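Local coordinates for protein aldehyde Dehydrogenase (Burkholderia cenocepacia, PDB 4O6R) that probably catalyses the NAD(P)+-dependent oxidation of aldehydes to carboxylic acids and binds AMP in its nucleotide site, at residues T11-D16 against A47-L52; G17-A22 against R191-M196; A261-D266 against A409-T414. All coordinates share one frame; numbering follows the deposited sequence.

Interaction 1 of 3, residues T11-D16 against A47-L52; sequences TQLFID and AADVDL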
# COMPACT_ATOMS: atom_id res chain seq x y z
N THR A 11 32.84 28.02 -1.82
CA THR A 11 32.79 28.18 -3.25
C THR A 11 33.41 27.01 -4.02
O THR A 11 33.41 27.01 -5.23
CB THR A 11 33.57 29.44 -3.67
OG1 THR A 11 34.94 29.25 -3.30
CG2 THR A 11 33.00 30.68 -3.00
N GLN A 12 33.94 26.03 -3.32
CA GLN A 12 34.59 24.90 -3.96
C GLN A 12 33.64 23.70 -4.21
O GLN A 12 32.54 23.67 -3.71
CB GLN A 12 35.77 24.47 -3.09
CG GLN A 12 36.87 25.51 -2.94
CD GLN A 12 37.78 25.19 -1.77
OE1 GLN A 12 37.35 25.18 -0.62
NE2 GLN A 12 39.05 24.91 -2.06
N LEU A 13 34.11 22.72 -4.96
CA LEU A 13 33.43 21.44 -5.11
C LEU A 13 33.42 20.76 -3.77
O LEU A 13 34.29 21.02 -2.92
CB LEU A 13 34.15 20.52 -6.12
CG LEU A 13 34.63 21.09 -7.46
CD1 LEU A 13 35.18 19.99 -8.36
CD2 LEU A 13 33.56 21.88 -8.16
N PHE A 14 32.43 19.91 -3.55
CA PHE A 14 32.39 19.14 -2.31
C PHE A 14 32.43 17.69 -2.71
O PHE A 14 31.48 17.19 -3.35
CB PHE A 14 31.17 19.43 -1.47
CG PHE A 14 31.24 18.83 -0.09
CD1 PHE A 14 30.76 17.55 0.16
CD2 PHE A 14 31.79 19.55 0.97
CE1 PHE A 14 30.80 17.01 1.44
CE2 PHE A 14 31.83 19.01 2.25
CZ PHE A 14 31.34 17.74 2.48
N ILE A 15 33.53 17.02 -2.38
CA ILE A 15 33.78 15.67 -2.83
C ILE A 15 34.38 14.89 -1.68
O ILE A 15 35.35 15.33 -1.04
CB ILE A 15 34.73 15.64 -4.04
CG1 ILE A 15 34.07 16.29 -5.22
CG2 ILE A 15 35.16 14.23 -4.40
CD1 ILE A 15 34.94 16.33 -6.43
N ASP A 16 33.79 13.74 -1.42
CA ASP A 16 34.27 12.84 -0.40
C ASP A 16 34.46 13.58 0.93
O ASP A 16 35.46 13.40 1.60
CB ASP A 16 35.57 12.15 -0.85
CG ASP A 16 35.75 10.77 -0.23
OD1 ASP A 16 34.82 10.24 0.40
OD2 ASP A 16 36.84 10.21 -0.41
N ALA A 47 34.86 16.68 -16.24
CA ALA A 47 34.67 15.23 -16.20
C ALA A 47 35.52 14.53 -15.14
O ALA A 47 35.03 13.66 -14.43
CB ALA A 47 34.97 14.65 -17.57
N ALA A 48 36.77 14.94 -15.00
CA ALA A 48 37.65 14.33 -14.00
C ALA A 48 37.11 14.51 -12.58
O ALA A 48 37.29 13.64 -11.72
CB ALA A 48 39.05 14.91 -14.11
N ASP A 49 36.43 15.62 -12.33
CA ASP A 49 35.87 15.88 -11.00
C ASP A 49 34.61 15.06 -10.78
O ASP A 49 34.39 14.52 -9.71
CB ASP A 49 35.53 17.35 -10.84
CG ASP A 49 36.76 18.25 -10.98
OD1 ASP A 49 37.65 18.17 -10.10
OD2 ASP A 49 36.82 18.99 -11.98
N VAL A 50 33.79 14.97 -11.81
CA VAL A 50 32.66 14.05 -11.76
C VAL A 50 33.14 12.62 -11.47
O VAL A 50 32.54 11.92 -10.65
CB VAL A 50 31.84 14.09 -13.06
CG1 VAL A 50 30.79 12.99 -13.05
CG2 VAL A 50 31.19 15.45 -13.20
N ASP A 51 34.22 12.20 -12.10
CA ASP A 51 34.79 10.88 -11.80
C ASP A 51 35.17 10.71 -10.32
O ASP A 51 34.84 9.73 -9.71
CB ASP A 51 35.99 10.56 -12.70
CG ASP A 51 35.59 10.34 -14.16
OD1 ASP A 51 34.38 10.22 -14.41
OD2 ASP A 51 36.47 10.33 -15.06
N LEU A 52 35.84 11.71 -9.75
CA LEU A 52 36.20 11.69 -8.35
C LEU A 52 34.95 11.62 -7.46
O LEU A 52 34.94 10.90 -6.48
CB LEU A 52 37.04 12.91 -7.98
CG LEU A 52 38.44 12.94 -8.58
CD1 LEU A 52 39.11 14.27 -8.30
CD2 LEU A 52 39.31 11.81 -8.03
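L13 and I15, on strand 13-15, lean against the first turns of helix 47-66 through D49 and L52. The strand and helix segments run 33° apart, with their axes 9.5 Å from each other at closest approach. No hydrogen bond spans the gap, yet the helix turns a buried aspartate toward the strand. From its CB onward, D49 is lined by a single methyl: L13 CD1 lies 3.6 Å from D49 CB, then 3.5 Å from D49 CG, while the two side chains cross at about a right angle. At the tip the oxygens part company. D49 OD1 still touches L13 CD1 but accepts a hydrogen bond from V23 N; D49 OD2 takes one from T46 N, just ahead of the helix. Two backbone donors thus fix the rotation of the carboxylate and satisfy both its oxygens in a buried place. The first torsion turns CG beside the backbone N (chi1 -61°), back toward the start of the helix, where an acid suits the helix dipole and its charge is probably stabilised.

Two residues along the strand, I15 spreads its two branches over the helix backbone. CD1 comes to 3.8 Å from D49 O, and CG2 approaches L52 O at 3.9 Å, with L52 CB just beyond. A branched aliphatic chain suits this place, since its two apolar branches can lie against two carbonyls one turn apart. L13 also packs on P210 and A43, and V50 turns from the strand to A216 of helix 213-222. The arrangement is that of an N-terminal beta hairpin laid on the first helix of the aldehyde dehydrogenase coenzyme-binding domain.

Interaction 2 of 3, residues G17-A22 against R191-M196; sequences GRFVDA and RIVELM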
# COMPACT_ATOMS: atom_id res chain seq x y z
N GLY A 17 33.48 14.39 1.30
CA GLY A 17 33.45 14.98 2.63
C GLY A 17 34.28 16.23 2.79
O GLY A 17 34.33 16.78 3.88
N ARG A 18 34.88 16.71 1.70
CA ARG A 18 35.82 17.83 1.77
C ARG A 18 35.52 18.85 0.65
O ARG A 18 35.11 18.47 -0.46
CB ARG A 18 37.28 17.29 1.65
N PHE A 19 35.72 20.14 0.96
CA PHE A 19 35.67 21.16 -0.07
C PHE A 19 36.99 21.22 -0.81
O PHE A 19 38.03 21.41 -0.19
CB PHE A 19 35.34 22.53 0.52
CG PHE A 19 33.89 22.72 0.78
CD1 PHE A 19 33.03 23.01 -0.26
CD2 PHE A 19 33.38 22.63 2.06
CE1 PHE A 19 31.68 23.21 -0.03
CE2 PHE A 19 32.03 22.81 2.30
CZ PHE A 19 31.18 23.10 1.25
N VAL A 20 36.96 21.06 -2.12
CA VAL A 20 38.17 20.95 -2.93
C VAL A 20 38.07 21.76 -4.22
O VAL A 20 36.97 21.94 -4.76
CB VAL A 20 38.46 19.47 -3.33
CG1 VAL A 20 38.86 18.67 -2.11
CG2 VAL A 20 37.27 18.82 -4.00
N ASP A 21 39.22 22.26 -4.71
CA ASP A 21 39.27 22.89 -6.02
C ASP A 21 39.05 21.83 -7.12
O ASP A 21 39.20 20.64 -6.88
CB ASP A 21 40.63 23.56 -6.27
CG ASP A 21 40.89 24.72 -5.34
OD1 ASP A 21 39.95 25.32 -4.80
OD2 ASP A 21 42.06 25.03 -5.13
N ALA A 22 38.67 22.28 -8.31
CA ALA A 22 38.58 21.40 -9.48
C ALA A 22 39.97 20.90 -9.90
O ALA A 22 40.96 21.60 -9.75
CB ALA A 22 37.92 22.14 -10.63
N ARG A 191 26.27 25.58 0.64
CA ARG A 191 25.95 25.73 2.06
C ARG A 191 25.16 24.54 2.61
O ARG A 191 25.41 24.09 3.72
CB ARG A 191 25.19 27.04 2.32
CG ARG A 191 24.85 27.35 3.78
CD ARG A 191 26.06 27.34 4.70
NE ARG A 191 25.68 27.65 6.09
CZ ARG A 191 26.20 27.09 7.19
NH1 ARG A 191 27.17 26.18 7.11
NH2 ARG A 191 25.74 27.47 8.38
N ILE A 192 24.21 24.02 1.82
CA ILE A 192 23.46 22.84 2.22
C ILE A 192 24.41 21.67 2.49
O ILE A 192 24.28 21.00 3.50
CB ILE A 192 22.41 22.45 1.16
CG1 ILE A 192 21.26 23.45 1.19
CG2 ILE A 192 21.88 21.03 1.34
CD1 ILE A 192 20.49 23.45 2.50
N VAL A 193 25.36 21.40 1.59
CA VAL A 193 26.20 20.23 1.80
C VAL A 193 27.13 20.44 2.96
O VAL A 193 27.51 19.46 3.63
CB VAL A 193 26.93 19.76 0.52
CG1 VAL A 193 28.08 20.68 0.18
CG2 VAL A 193 27.42 18.33 0.68
N GLU A 194 27.51 21.69 3.22
CA GLU A 194 28.27 22.03 4.42
C GLU A 194 27.46 21.68 5.68
O GLU A 194 27.99 21.09 6.63
CB GLU A 194 28.65 23.52 4.44
CG GLU A 194 29.66 23.84 5.53
CD GLU A 194 30.07 25.28 5.54
OE1 GLU A 194 29.25 26.16 5.19
OE2 GLU A 194 31.23 25.51 5.91
N LEU A 195 26.16 22.03 5.69
CA LEU A 195 25.30 21.66 6.82
C LEU A 195 25.18 20.16 6.94
O LEU A 195 25.20 19.64 8.04
CB LEU A 195 23.90 22.28 6.72
CG LEU A 195 23.85 23.81 6.83
CD1 LEU A 195 22.47 24.38 6.53
CD2 LEU A 195 24.30 24.24 8.20
N MET A 196 25.03 19.46 5.80
CA MET A 196 25.03 18.00 5.80
C MET A 196 26.26 17.41 6.51
O MET A 196 26.12 16.50 7.34
CB MET A 196 24.92 17.47 4.35
CG MET A 196 23.54 17.68 3.75
SD MET A 196 23.60 17.19 2.03
CE MET A 196 21.87 16.78 1.76
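F19, V193 and E194 make a small, mainly apolar contact in which one aromatic ring of the N-terminal beta hairpin rests on a helix of the Rossmann-type coenzyme-binding domain. That helix, 187-199, is the connection of a beta-alpha-beta crossover between the neighbouring parallel strands 176-180 and 206-208. F19 lies on strand 18-20 and directs its CB toward the helix; CE2 and CZ, at the far end of the ring, make the contact. E194 meets the ring at its edge, near its plane: CB is 4.1 Å from F19 CE2, and CG is as near to CE2, the two side chains crossing at about a right angle. The F19 and V193 side chains approach each other from opposite directions, and V193 CG1 meets F19 CZ obliquely at 4.1 Å. V193 bears CG1 between the backbone N and the carbonyl carbon (chi1 75°), which brings this methyl to the phenylalanine; the side chain also touches F14, V206 and I208. A beta-branched valine is a compact apolar filler between its helix, the hairpin and strand 206-208. F14 adds an edge-to-face ring contact to F19 from within the hairpin.

Glutamate suits its partly exposed place because its aliphatic part serves the ring while the carboxylate, turned 81° to the ring plane, finds polar partners. OE2 accepts a hydrogen bond from Q10 NE2. The other oxygen joins a bent salt bridge within the helix, sharing R191 NH1 with E198 OE2: R191 NH1 stands 2.8 Å from E194 OE1, the angle at the hydrogen is 136°, and the donor arrives from above the carboxylate plane.

Interaction 3 of 3, residues A261-D266 against A409-T414; sequences ANIVFD and AIANAT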
# COMPACT_ATOMS: atom_id res chain seq x y z
N ALA A 261 -1.91 25.91 -18.18
CA ALA A 261 -3.16 26.64 -18.28
C ALA A 261 -3.70 26.95 -16.88
O ALA A 261 -3.62 26.10 -15.96
CB ALA A 261 -4.19 25.85 -19.05
N ASN A 262 -4.24 28.14 -16.74
CA ASN A 262 -4.92 28.58 -15.51
C ASN A 262 -6.27 29.09 -15.95
O ASN A 262 -6.35 30.18 -16.50
CB ASN A 262 -4.07 29.66 -14.86
CG ASN A 262 -4.64 30.14 -13.54
OD1 ASN A 262 -5.53 29.52 -12.97
ND2 ASN A 262 -4.11 31.26 -13.04
N ILE A 263 -7.31 28.26 -15.83
CA ILE A 263 -8.59 28.48 -16.48
C ILE A 263 -9.57 29.09 -15.48
O ILE A 263 -9.75 28.56 -14.38
CB ILE A 263 -9.19 27.14 -17.00
CG1 ILE A 263 -8.19 26.37 -17.85
CG2 ILE A 263 -10.47 27.39 -17.78
CD1 ILE A 263 -8.57 24.92 -18.12
N VAL A 264 -10.19 30.20 -15.85
CA VAL A 264 -11.15 30.86 -15.00
C VAL A 264 -12.52 30.79 -15.64
O VAL A 264 -12.80 31.41 -16.69
CB VAL A 264 -10.72 32.31 -14.71
CG1 VAL A 264 -11.69 33.01 -13.77
CG2 VAL A 264 -9.31 32.33 -14.15
N PHE A 265 -13.41 30.06 -14.99
CA PHE A 265 -14.78 29.93 -15.42
C PHE A 265 -15.65 31.09 -14.94
O PHE A 265 -15.27 31.86 -14.06
CB PHE A 265 -15.34 28.58 -14.98
CG PHE A 265 -14.83 27.43 -15.78
CD1 PHE A 265 -15.44 27.07 -16.97
CD2 PHE A 265 -13.70 26.74 -15.37
CE1 PHE A 265 -14.93 26.03 -17.74
CE2 PHE A 265 -13.20 25.69 -16.11
CZ PHE A 265 -13.81 25.33 -17.31
N ASP A 266 -16.83 31.21 -15.53
CA ASP A 266 -17.66 32.39 -15.26
C ASP A 266 -18.30 32.36 -13.87
O ASP A 266 -18.82 33.38 -13.41
CB ASP A 266 -18.68 32.68 -16.39
CG ASP A 266 -19.77 31.66 -16.50
OD1 ASP A 266 -19.58 30.50 -16.13
OD2 ASP A 266 -20.85 32.03 -16.95
N ALA A 409 -10.00 22.12 -24.83
CA ALA A 409 -9.23 22.07 -26.07
C ALA A 409 -8.03 23.02 -25.97
O ALA A 409 -6.91 22.63 -26.29
CB ALA A 409 -10.11 22.38 -27.28
N ILE A 410 -8.25 24.23 -25.49
CA ILE A 410 -7.15 25.17 -25.30
C ILE A 410 -6.11 24.60 -24.31
O ILE A 410 -4.92 24.59 -24.60
CB ILE A 410 -7.65 26.55 -24.83
CG1 ILE A 410 -8.44 27.22 -25.95
CG2 ILE A 410 -6.51 27.46 -24.41
CD1 ILE A 410 -9.28 28.41 -25.50
N ALA A 411 -6.58 24.12 -23.16
CA ALA A 411 -5.70 23.61 -22.14
C ALA A 411 -4.75 22.59 -22.71
O ALA A 411 -3.57 22.59 -22.37
CB ALA A 411 -6.49 23.01 -20.97
N ASN A 412 -5.29 21.70 -23.54
CA ASN A 412 -4.53 20.57 -24.06
C ASN A 412 -3.85 20.85 -25.40
O ASN A 412 -3.28 19.92 -25.97
CB ASN A 412 -5.44 19.34 -24.18
CG ASN A 412 -5.78 18.72 -22.82
OD1 ASN A 412 -5.15 19.04 -21.79
ND2 ASN A 412 -6.75 17.86 -22.81
N ALA A 413 -3.85 22.11 -25.86
CA ALA A 413 -3.33 22.47 -27.21
C ALA A 413 -1.81 22.66 -27.32
O ALA A 413 -1.31 22.96 -28.43
CB ALA A 413 -4.03 23.73 -27.73
N THR A 414 -1.05 22.49 -26.24
CA THR A 414 0.40 22.65 -26.31
C THR A 414 1.14 21.33 -26.32
O THR A 414 0.54 20.26 -26.18
CB THR A 414 0.95 23.46 -25.12
OG1 THR A 414 1.09 22.58 -23.98
CG2 THR A 414 0.06 24.67 -24.81
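A411, in the last turn of helix 404-411, sets its CB against two side chains of strand 261-264. The methyl of A261 meets it at 4.1 Å, CB to CB, and I263 CD1 reaches A411 CB at 4.0 Å. A261 CB is equally near A411 CA, so the strand methyl touches the helix backbone itself. Small methyls on both sides let the backbones approach, the CA atoms of A261 and A411 lying 5.5 Å apart, and alanine suits so narrow a gap. Isoleucine two residues on has the length to cover the distance that opens there: its CG1 lies beside the backbone N (chi1 -52°), and the extended chain carries CD1 to the helix.

The next shell holds the helix end in place. R294, on the neighbouring strand 294-298, gives NH1 to I410 O and NH2 to A411 O, so that one guanidinium binds two carbonyls near the C-terminal end of the helix, where a positive charge is probably favourable. On the strand side, A261 O is bound by Y447 OH, while I263 packs also on M433 and F401, the second of which I410 touches from the same helix as A411.

Strand 395-401, helix 404-411 and strand 421-423 form a beta-alpha-beta crossover whose two parallel strands are separated in the sheet by 294-298 and 261-264. The helix packing on the sheet it bridges is the Rossmann-like layering of the aldehyde dehydrogenase catalytic domain.

How the interactions relate
Interactions 1 and 2 are neighbours, their centres about 10 Å apart, and share the two-stranded antiparallel hairpin of strands 13-15 and 18-20. L13 O and V20 N probably join the strands by a hydrogen bond. Their segments alternate along the chain: the hairpin meets helix 47-66 soon after in sequence and helix 187-199 much later, so it packs on two helices of the coenzyme-binding part. Interaction 3 follows both in sequence and lies on the opposite side of the chain's centre, about 45 Å from either, centre to centre. It belongs to the separate seven-stranded sheet of the catalytic part.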